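Local coordinates for capsule biosynthesis protein CapD proenzyme (Bacillus anthracis, PDB 3G9K) that cleaves the poly-gamma-D-glutamate capsule and attaches it through an amide bond to meso-diaminopimelic acid in the peptidoglycan, at residues Met108-His112 and Asp113-Ser117; Ala48-Val51 and Ser52-Gly56; Val23-His27 and Pro28-Glu32; Thr176-Ala179 and Arg180-Lys184. All coordinates share one frame; numbering follows the deposited sequence.

Interaction 1 (Met108-His112 and Asp113-Ser117)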
loop_
_atom_site.group_PDB
_atom_site.type_symbol
_atom_site.label_atom_id
_atom_site.label_comp_id
_atom_site.label_asym_id
_atom_site.label_seq_id
_atom_site.Cartn_x
_atom_site.Cartn_y
_atom_site.Cartn_z
HETATM N N MSE A 108 -7.172 9.896 -8.336
HETATM C CA MSE A 108 -6.147 10.286 -9.300
HETATM C C MSE A 108 -6.506 11.603 -9.989
HETATM O O MSE A 108 -5.634 12.474 -10.164
HETATM C CB MSE A 108 -5.928 9.180 -10.342
HETATM C CG MSE A 108 -5.370 7.857 -9.778
HETATM SE SE MSE A 108 -3.718 8.073 -8.769
HETATM C CE MSE A 108 -4.231 7.412 -7.047
ATOM N N GLU A 109 -7.794 11.785 -10.353
ATOM C CA GLU A 109 -8.184 13.041 -10.982
ATOM C C GLU A 109 -8.063 14.227 -10.032
ATOM O O GLU A 109 -7.597 15.292 -10.446
ATOM C CB GLU A 109 -9.596 13.001 -11.543
ATOM C CG GLU A 109 -9.999 14.328 -12.225
ATOM C CD GLU A 109 -11.221 14.150 -13.070
ATOM O OE1 GLU A 109 -11.114 13.518 -14.138
ATOM O OE2 GLU A 109 -12.281 14.606 -12.639
ATOM N N TYR A 110 -8.507 14.061 -8.790
ATOM C CA TYR A 110 -8.371 15.078 -7.744
ATOM C C TYR A 110 -6.911 15.454 -7.458
ATOM O O TYR A 110 -6.551 16.625 -7.330
ATOM C CB TYR A 110 -9.015 14.617 -6.437
ATOM C CG TYR A 110 -8.988 15.691 -5.367
ATOM C CD1 TYR A 110 -7.818 15.967 -4.654
ATOM C CD2 TYR A 110 -10.126 16.473 -5.102
ATOM C CE1 TYR A 110 -7.779 16.976 -3.723
ATOM C CE2 TYR A 110 -10.093 17.489 -4.151
ATOM C CZ TYR A 110 -8.925 17.727 -3.481
ATOM O OH TYR A 110 -8.880 18.735 -2.547
ATOM N N ILE A 111 -6.080 14.430 -7.338
ATOM C CA ILE A 111 -4.642 14.588 -7.162
ATOM C C ILE A 111 -4.051 15.329 -8.331
ATOM O O ILE A 111 -3.304 16.265 -8.164
ATOM C CB ILE A 111 -3.956 13.199 -7.000
ATOM C CG1 ILE A 111 -4.364 12.638 -5.622
ATOM C CG2 ILE A 111 -2.391 13.306 -7.183
ATOM C CD1 ILE A 111 -4.091 11.092 -5.359
ATOM N N HIS A 112 -4.368 14.891 -9.552
ATOM C CA HIS A 112 -3.882 15.611 -10.698
ATOM C C HIS A 112 -4.262 17.105 -10.703
ATOM O O HIS A 112 -3.404 17.965 -10.934
ATOM C CB HIS A 112 -4.414 14.993 -11.990
ATOM C CG HIS A 112 -4.142 15.848 -13.181
ATOM N ND1 HIS A 112 -4.988 16.868 -13.567
ATOM C CD2 HIS A 112 -3.072 15.903 -14.007
ATOM C CE1 HIS A 112 -4.456 17.496 -14.603
ATOM N NE2 HIS A 112 -3.286 16.948 -14.875
ATOM N N ASP A 113 -5.541 17.395 -10.493
ATOM C CA ASP A 113 -6.051 18.757 -10.651
ATOM C C ASP A 113 -5.537 19.694 -9.570
ATOM O O ASP A 113 -5.482 20.919 -9.762
ATOM C CB ASP A 113 -7.563 18.759 -10.609
ATOM C CG ASP A 113 -8.176 18.133 -11.841
ATOM O OD1 ASP A 113 -7.453 17.732 -12.791
ATOM O OD2 ASP A 113 -9.401 18.018 -11.852
ATOM N N ASN A 114 -5.161 19.140 -8.427
ATOM C CA ASN A 114 -4.778 19.980 -7.312
ATOM C C ASN A 114 -3.288 19.951 -6.995
ATOM O O ASN A 114 -2.769 20.910 -6.383
ATOM C CB ASN A 114 -5.609 19.635 -6.083
ATOM C CG ASN A 114 -7.080 19.966 -6.271
ATOM O OD1 ASN A 114 -7.475 21.143 -6.242
ATOM N ND2 ASN A 114 -7.897 18.942 -6.506
ATOM N N TYR A 115 -2.575 18.898 -7.414
ATOM C CA TYR A 115 -1.140 18.724 -7.119
ATOM C C TYR A 115 -0.286 18.307 -8.323
ATOM O O TYR A 115 0.943 18.230 -8.233
ATOM C CB TYR A 115 -0.954 17.734 -5.955
ATOM C CG TYR A 115 -1.830 18.048 -4.755
ATOM C CD1 TYR A 115 -1.443 19.000 -3.799
ATOM C CD2 TYR A 115 -3.054 17.410 -4.588
ATOM C CE1 TYR A 115 -2.269 19.290 -2.696
ATOM C CE2 TYR A 115 -3.876 17.688 -3.510
ATOM C CZ TYR A 115 -3.482 18.628 -2.570
ATOM O OH TYR A 115 -4.325 18.871 -1.514
ATOM N N GLY A 116 -0.913 18.015 -9.459
ATOM C CA GLY A 116 -0.176 17.637 -10.634
ATOM C C GLY A 116 0.234 18.728 -11.590
ATOM O O GLY A 116 -0.015 19.891 -11.382
ATOM N N SER A 117 0.882 18.321 -12.656
ATOM C CA SER A 117 1.477 19.298 -13.570
ATOM C C SER A 117 1.130 19.048 -15.022
ATOM O O SER A 117 0.582 19.925 -15.705
ATOM C CB SER A 117 3.003 19.321 -13.404
ATOM O OG SER A 117 3.328 20.025 -12.234
HETATM O O HOH W 1 -11.781 17.446 -13.566
#
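H112 turns its ring away from its backbone N, to lie beside its carbonyl carbon (chi1 170°), while D113 folds its carboxylate beside its backbone N (chi1 -71°), and the two neighbours meet near the C-terminal end of helix 104-115. H112 ND1 donates to D113 OD1 over 2.7 Å. The oxygen lies in the plane of the imidazole and offers its anti lone pair, although the ring and carboxylate planes stand 75° apart. The next residue, N114, meets Y110, one turn back, in two ways: ND2 donates to Y110 O at 2.8 Å and also sits over the centre of the phenol ring, 3.2 Å above its plane. Y115 meets this ring at the edge, with Y115 CE2 4.0 Å from Y110 CE1. Backbone bonds from Y115 N to I111 O and from G116 N to H112 O (2.9 Å) continue the i to i+4 pattern. On the solvent side a water donates to D113 OD2 at 3.0 Å and, weakly, to E109 OE2. It links two carboxylates whose nearest oxygens, E109 OE2 and D113 OD2, are 4.5 Å apart, while E109 OE1 takes the backbone N of A190. Because H112 NE2 is hydrogen-bonded to L118 O, both ring nitrogens face oxygen acceptors, which would favour a protonated imidazole partly balancing the paired acids.

Interaction 2 (Ala48-Val51 and Ser52-Gly56)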
loop_
_atom_site.group_PDB
_atom_site.type_symbol
_atom_site.label_atom_id
_atom_site.label_comp_id
_atom_site.label_asym_id
_atom_site.label_seq_id
_atom_site.Cartn_x
_atom_site.Cartn_y
_atom_site.Cartn_z
ATOM N N ALA A 48 3.448 9.451 -9.791
ATOM C CA ALA A 48 2.612 8.608 -8.923
ATOM C C ALA A 48 1.277 8.222 -9.612
ATOM O O ALA A 48 0.774 7.114 -9.457
ATOM C CB ALA A 48 2.320 9.353 -7.587
ATOM N N ILE A 49 0.736 9.132 -10.414
ATOM C CA ILE A 49 -0.496 8.866 -11.143
ATOM C C ILE A 49 -0.219 7.838 -12.212
ATOM O O ILE A 49 -0.994 6.869 -12.409
ATOM C CB ILE A 49 -1.078 10.153 -11.793
ATOM C CG1 ILE A 49 -1.592 11.083 -10.702
ATOM C CG2 ILE A 49 -2.133 9.783 -12.832
ATOM C CD1 ILE A 49 -1.885 12.562 -11.120
ATOM N N VAL A 50 0.879 8.037 -12.915
ATOM C CA VAL A 50 1.311 7.069 -13.941
ATOM C C VAL A 50 1.539 5.673 -13.321
ATOM O O VAL A 50 1.036 4.669 -13.809
ATOM C CB VAL A 50 2.593 7.547 -14.607
ATOM C CG1 VAL A 50 3.170 6.463 -15.425
ATOM C CG2 VAL A 50 2.306 8.813 -15.465
ATOM N N VAL A 51 2.326 5.627 -12.262
ATOM C CA VAL A 51 2.606 4.409 -11.515
ATOM C C VAL A 51 1.320 3.761 -11.010
ATOM O O VAL A 51 1.178 2.549 -11.088
ATOM C CB VAL A 51 3.596 4.645 -10.335
ATOM C CG1 VAL A 51 3.649 3.426 -9.402
ATOM C CG2 VAL A 51 5.034 4.974 -10.849
ATOM N N SER A 52 0.413 4.550 -10.444
ATOM C CA SER A 52 -0.834 3.947 -9.879
ATOM C C SER A 52 -1.657 3.264 -10.955
ATOM O O SER A 52 -2.069 2.110 -10.813
ATOM C CB SER A 52 -1.689 4.959 -9.166
ATOM O OG SER A 52 -1.018 5.417 -8.035
ATOM N N TYR A 53 -1.846 3.950 -12.066
ATOM C CA TYR A 53 -2.545 3.335 -13.199
ATOM C C TYR A 53 -1.837 2.094 -13.855
ATOM O O TYR A 53 -2.484 1.127 -14.252
ATOM C CB TYR A 53 -2.877 4.425 -14.228
ATOM C CG TYR A 53 -4.216 5.105 -14.050
ATOM C CD1 TYR A 53 -4.314 6.391 -13.559
ATOM C CD2 TYR A 53 -5.382 4.469 -14.445
ATOM C CE1 TYR A 53 -5.590 7.044 -13.453
ATOM C CE2 TYR A 53 -6.593 5.074 -14.331
ATOM C CZ TYR A 53 -6.702 6.367 -13.830
ATOM O OH TYR A 53 -7.945 6.904 -13.733
ATOM N N VAL A 54 -0.517 2.121 -13.994
ATOM C CA VAL A 54 0.249 0.985 -14.516
ATOM C C VAL A 54 0.097 -0.280 -13.632
ATOM O O VAL A 54 -0.162 -1.371 -14.136
ATOM C CB VAL A 54 1.755 1.379 -14.695
ATOM C CG1 VAL A 54 2.632 0.146 -14.828
ATOM C CG2 VAL A 54 1.887 2.361 -15.882
ATOM N N LEU A 55 0.173 -0.086 -12.325
ATOM C CA LEU A 55 0.022 -1.119 -11.311
ATOM C C LEU A 55 -1.369 -1.726 -11.426
ATOM O O LEU A 55 -1.510 -2.957 -11.354
ATOM C CB LEU A 55 0.294 -0.565 -9.905
ATOM C CG LEU A 55 1.779 -0.366 -9.567
ATOM C CD1 LEU A 55 1.845 0.403 -8.273
ATOM C CD2 LEU A 55 2.544 -1.688 -9.515
ATOM N N GLY A 56 -2.384 -0.903 -11.683
ATOM C CA GLY A 56 -3.762 -1.410 -11.886
ATOM C C GLY A 56 -3.862 -2.314 -13.089
ATOM O O GLY A 56 -4.740 -3.201 -13.198
#
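Between A48 and L55 the chain forms regular helix, with Y53 N to I49 O (3.1 Å) and V54 N to V50 O (3.0 Å) among four successive bonds from each residue to the carbonyl four places back. The first carbonyl in the series, A48 O, is gripped twice: S52 N and S52 OG each donate over 2.8 Å, arriving from opposite faces of its plane. The hydroxyl gets there by lying beside its own backbone N (chi1 -66°), and it also makes a weak bond with N18 of the partner chain. This segment belongs to helix 44-58, part of the helical packing of a gamma-glutamyltransferase, an Ntn-hydrolase fold assembled from both chains of the cleaved precursor. Its apolar side chains run in rows along the axis. V51 CG1 lies alongside L55 CD1 at 3.7 Å, and this row faces F4 of the partner chain. On another flank I49 CG2 touches Y53 CD1 at 4.1 Å, the two side chains pointing the same way, while I49 O lies at the edge of the tyrosine ring. Y53 also meets the ring of F104 edge to face, on helix 104-115. V50 CG1 and V54 CG2 approach more loosely at 4.3 Å and both pack on E33 of helix 28-39.

Interaction 3 (Val23-His27 and Pro28-Glu32)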
loop_
_atom_site.group_PDB
_atom_site.type_symbol
_atom_site.label_atom_id
_atom_site.label_comp_id
_atom_site.label_asym_id
_atom_site.label_seq_id
_atom_site.Cartn_x
_atom_site.Cartn_y
_atom_site.Cartn_z
ATOM N N VAL A 23 12.144 5.808 -7.782
ATOM C CA VAL A 23 10.879 5.078 -7.652
ATOM C C VAL A 23 11.123 3.723 -6.989
ATOM O O VAL A 23 12.061 2.995 -7.358
ATOM C CB VAL A 23 10.234 4.810 -9.049
ATOM C CG1 VAL A 23 8.857 4.103 -8.917
ATOM C CG2 VAL A 23 10.127 6.114 -9.853
ATOM N N SER A 24 10.239 3.336 -6.065
ATOM C CA SER A 24 10.287 1.995 -5.464
ATOM C C SER A 24 8.877 1.437 -5.547
ATOM O O SER A 24 7.962 2.065 -5.030
ATOM C CB SER A 24 10.781 2.054 -4.016
ATOM O OG SER A 24 10.757 0.774 -3.399
ATOM N N ALA A 25 8.712 0.323 -6.242
ATOM C CA ALA A 25 7.372 -0.301 -6.486
ATOM C C ALA A 25 7.442 -1.839 -6.649
ATOM O O ALA A 25 8.513 -2.404 -6.937
ATOM C CB ALA A 25 6.675 0.324 -7.719
ATOM N N SER A 26 6.293 -2.503 -6.498
ATOM C CA SER A 26 6.245 -3.976 -6.479
ATOM C C SER A 26 6.115 -4.589 -7.902
ATOM O O SER A 26 5.872 -5.787 -8.076
ATOM C CB SER A 26 5.129 -4.480 -5.597
ATOM O OG SER A 26 3.911 -3.904 -5.954
ATOM N N HIS A 27 6.238 -3.771 -8.924
ATOM C CA HIS A 27 6.336 -4.325 -10.289
ATOM C C HIS A 27 7.380 -3.539 -11.090
ATOM O O HIS A 27 7.311 -2.340 -11.127
ATOM C CB HIS A 27 4.988 -4.317 -11.016
ATOM C CG HIS A 27 4.952 -5.210 -12.227
ATOM N ND1 HIS A 27 5.576 -4.878 -13.403
ATOM C CD2 HIS A 27 4.349 -6.407 -12.447
ATOM C CE1 HIS A 27 5.383 -5.842 -14.294
ATOM N NE2 HIS A 27 4.641 -6.783 -13.739
ATOM N N PRO A 28 8.333 -4.229 -11.747
ATOM C CA PRO A 28 9.369 -3.541 -12.544
ATOM C C PRO A 28 8.860 -2.627 -13.668
ATOM O O PRO A 28 9.566 -1.713 -14.036
ATOM C CB PRO A 28 10.198 -4.705 -13.128
ATOM C CG PRO A 28 9.311 -5.853 -13.085
ATOM C CD PRO A 28 8.533 -5.679 -11.784
ATOM N N LEU A 29 7.666 -2.863 -14.215
ATOM C CA LEU A 29 7.125 -1.977 -15.248
ATOM C C LEU A 29 6.624 -0.653 -14.649
ATOM O O LEU A 29 6.684 0.375 -15.291
ATOM C CB LEU A 29 6.025 -2.668 -16.075
ATOM C CG LEU A 29 6.462 -3.844 -16.962
ATOM C CD1 LEU A 29 5.275 -4.428 -17.813
ATOM C CD2 LEU A 29 7.627 -3.401 -17.860
ATOM N N ALA A 30 6.113 -0.712 -13.418
ATOM C CA ALA A 30 5.725 0.479 -12.666
ATOM C C ALA A 30 6.952 1.293 -12.340
ATOM O O ALA A 30 6.922 2.526 -12.476
ATOM C CB ALA A 30 4.956 0.110 -11.375
ATOM N N VAL A 31 8.015 0.615 -11.896
ATOM C CA VAL A 31 9.294 1.306 -11.661
ATOM C C VAL A 31 9.728 1.994 -12.957
ATOM O O VAL A 31 9.999 3.169 -12.978
ATOM C CB VAL A 31 10.412 0.385 -11.144
ATOM C CG1 VAL A 31 11.775 1.179 -10.945
ATOM C CG2 VAL A 31 9.996 -0.345 -9.837
ATOM N N GLU A 32 9.769 1.246 -14.048
ATOM C CA GLU A 32 10.180 1.804 -15.335
ATOM C C GLU A 32 9.387 3.019 -15.827
ATOM O O GLU A 32 9.967 4.028 -16.258
ATOM C CB GLU A 32 10.144 0.694 -16.363
ATOM C CG GLU A 32 10.626 1.139 -17.718
ATOM C CD GLU A 32 10.505 0.064 -18.752
ATOM O OE1 GLU A 32 10.483 -1.126 -18.395
ATOM O OE2 GLU A 32 10.449 0.426 -19.948
#
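H27 caps helix 28-39 with its side chain: L29 N donates to H27 ND1 over 3.0 Å, at 162° and close to the plane of the imidazole. The ring reaches this place because its CG lies anti to the residue's own N (chi1 -164°), which brings ND1 to the amide of L29. As ND1 is the acceptor here, it carries no proton in this bond. Carbon atoms pack against the ring on one face and alongside. P28 CD sits over one face, 3.8 Å from the ring centroid, as a CH-pi contact, and the side chain of L29 runs alongside, its CG 3.5 Å from H27 CE1. The carbonyl of the same histidine serves the helix as well. H27 O accepts a nearly straight bond from V31 N at 3.1 Å and a weak one from A30 N. H27 is the N-cap residue of a tight strand-to-helix turn: strand 23-25 and helix 28-32 run almost antiparallel, at 161°, with their axes 7.5 Å apart. Apolar side chains meet between them, A25 CB resting 4.0 Å from A30 CB and also against V31 CG2. Nearer the start of the strand, V23 CG1 packs on V31 CA at 3.9 Å. Farther out, L55 and V58 of helix 44-58 cover H27, and the hydroxyl of S26 is hydrogen-bonded to E59. V23, S24 and A25 pair antiparallel with a strand of the partner chain, extending a sheet across the interface, and S24 OG is hydrogen-bonded to Q150 and A164 of that chain.

Interaction 4 (Thr176-Ala179 and Arg180-Lys184)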
loop_
_atom_site.group_PDB
_atom_site.type_symbol
_atom_site.label_atom_id
_atom_site.label_comp_id
_atom_site.label_asym_id
_atom_site.label_seq_id
_atom_site.Cartn_x
_atom_site.Cartn_y
_atom_site.Cartn_z
ATOM N N THR A 176 -8.106 -5.921 -23.523
ATOM C CA THR A 176 -8.864 -5.077 -24.417
ATOM C C THR A 176 -10.031 -4.317 -23.799
ATOM O O THR A 176 -10.158 -3.122 -24.031
ATOM C CB THR A 176 -9.357 -5.890 -25.593
ATOM O OG1 THR A 176 -8.199 -6.406 -26.263
ATOM C CG2 THR A 176 -10.182 -5.028 -26.541
ATOM N N ASP A 177 -10.863 -4.994 -23.011
ATOM C CA ASP A 177 -11.959 -4.347 -22.277
ATOM C C ASP A 177 -11.440 -3.245 -21.370
ATOM O O ASP A 177 -12.016 -2.148 -21.350
ATOM C CB ASP A 177 -12.764 -5.339 -21.414
ATOM C CG ASP A 177 -13.550 -6.377 -22.230
ATOM O OD1 ASP A 177 -13.626 -6.276 -23.456
ATOM O OD2 ASP A 177 -14.161 -7.275 -21.603
ATOM N N LEU A 178 -10.380 -3.528 -20.609
ATOM C CA LEU A 178 -9.773 -2.521 -19.743
ATOM C C LEU A 178 -9.204 -1.329 -20.520
ATOM O O LEU A 178 -9.304 -0.187 -20.055
ATOM C CB LEU A 178 -8.694 -3.131 -18.809
ATOM C CG LEU A 178 -7.966 -2.237 -17.795
ATOM C CD1 LEU A 178 -8.956 -1.542 -16.836
ATOM C CD2 LEU A 178 -6.903 -3.072 -16.997
ATOM N N ALA A 179 -8.542 -1.594 -21.655
ATOM C CA ALA A 179 -8.077 -0.497 -22.518
ATOM C C ALA A 179 -9.229 0.414 -22.908
ATOM O O ALA A 179 -9.126 1.601 -22.780
ATOM C CB ALA A 179 -7.348 -1.019 -23.730
ATOM N N ARG A 180 -10.352 -0.157 -23.322
ATOM C CA ARG A 180 -11.540 0.620 -23.636
ATOM C C ARG A 180 -11.950 1.510 -22.484
ATOM O O ARG A 180 -12.181 2.716 -22.685
ATOM C CB ARG A 180 -12.699 -0.301 -24.024
ATOM C CG ARG A 180 -13.912 0.439 -24.562
ATOM C CD ARG A 180 -14.974 -0.561 -25.053
ATOM N NE ARG A 180 -14.366 -1.534 -25.964
ATOM C CZ ARG A 180 -14.228 -2.844 -25.738
ATOM N NH1 ARG A 180 -14.671 -3.423 -24.630
ATOM N NH2 ARG A 180 -13.635 -3.595 -26.655
ATOM N N THR A 181 -12.040 0.941 -21.275
ATOM C CA THR A 181 -12.427 1.713 -20.109
ATOM C C THR A 181 -11.440 2.832 -19.854
ATOM O O THR A 181 -11.835 3.973 -19.602
ATOM C CB THR A 181 -12.593 0.819 -18.843
ATOM O OG1 THR A 181 -13.569 -0.203 -19.123
ATOM C CG2 THR A 181 -13.012 1.649 -17.529
ATOM N N LEU A 182 -10.156 2.492 -19.862
ATOM C CA LEU A 182 -9.113 3.487 -19.601
ATOM C C LEU A 182 -9.133 4.606 -20.696
ATOM O O LEU A 182 -8.972 5.773 -20.388
ATOM C CB LEU A 182 -7.738 2.817 -19.515
ATOM C CG LEU A 182 -7.483 1.849 -18.362
ATOM C CD1 LEU A 182 -6.095 1.279 -18.413
ATOM C CD2 LEU A 182 -7.688 2.538 -16.952
ATOM N N LYS A 183 -9.347 4.238 -21.947
ATOM C CA LYS A 183 -9.462 5.247 -23.003
ATOM C C LYS A 183 -10.671 6.155 -22.781
ATOM O O LYS A 183 -10.596 7.360 -23.029
ATOM C CB LYS A 183 -9.496 4.560 -24.379
ATOM C CG LYS A 183 -8.118 4.064 -24.783
ATOM C CD LYS A 183 -8.170 3.097 -25.968
ATOM C CE LYS A 183 -6.871 3.084 -26.695
ATOM N NZ LYS A 183 -7.021 2.437 -28.047
ATOM N N LYS A 184 -11.776 5.609 -22.236
ATOM C CA LYS A 184 -12.963 6.427 -21.928
ATOM C C LYS A 184 -12.676 7.427 -20.832
ATOM O O LYS A 184 -13.084 8.574 -20.899
ATOM C CB LYS A 184 -14.155 5.544 -21.509
ATOM C CG LYS A 184 -15.537 6.233 -21.698
ATOM C CD LYS A 184 -16.657 5.218 -21.503
ATOM C CE LYS A 184 -18.024 5.711 -21.965
ATOM N NZ LYS A 184 -18.616 6.806 -21.202
HETATM O O HOH W 2 -14.828 -2.588 -21.628
#
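D177 and R180, three residues apart on the first turn of helix 176-188, form a salt bridge at the surface, D177 OD1 to R180 NH1 at 3.3 Å. The arginine chain starts extended and then bends at chi3 (-51°), which folds the guanidinium back toward the start of the helix. Its NH1 meets the oxygen from above the carboxylate plane; the two flat groups are inclined at 54°, and a single N-H to oxygen bond joins them. A water adds a second link, donating to D177 O at 2.9 Å and accepting a weak bond from R180 NH1. The other terminal nitrogen, R180 NH2, rests 3.7 Å from the methyl T176 CG2. Backbone bonds of the helical pattern run beneath, among them R180 N to T176 O at 3.1 Å and K183 N to A179 O at 2.8 Å; the start of the K183 side chain also lies against this last carbonyl. Apolar contact falls on the inner side, where the side chains of L178 and L182 meet, L178 CD1 lying 4.0 Å from L182 CG. L182 reaches V57 and Y53 of helix 44-58, and A179 packs on A131 of helix 120-133, where K183 NZ forms a salt bridge with E132. T181 touches V198 of helix 196-206, while its hydroxyl is hydrogen-bonded to A31 O of the partner chain, placing the helix between three neighbours and the second polypeptide.

Overall arrangement
Interaction 2 joins the other three. Its centre is 9 Å from that of interaction 3, where L55 CD2 meets A30 CB at 3.5 Å; 13 Å from that of interaction 1, where I49 CD1 meets H112 CB at 3.6 Å; and 15 Å from that of interaction 4, where Y53 CE2 meets L182 CD2 at 3.8 Å. Interactions 1, 3 and 4 do not touch one another: nearest atoms are about 9 Å apart between 1 and 4, and about 12 Å for the other pairs. Interactions 2 and 3 share F4 of the partner chain, probably near that chain's nucleophilic N-terminus if CapD follows its family, whereas interaction 1 lies at the surface.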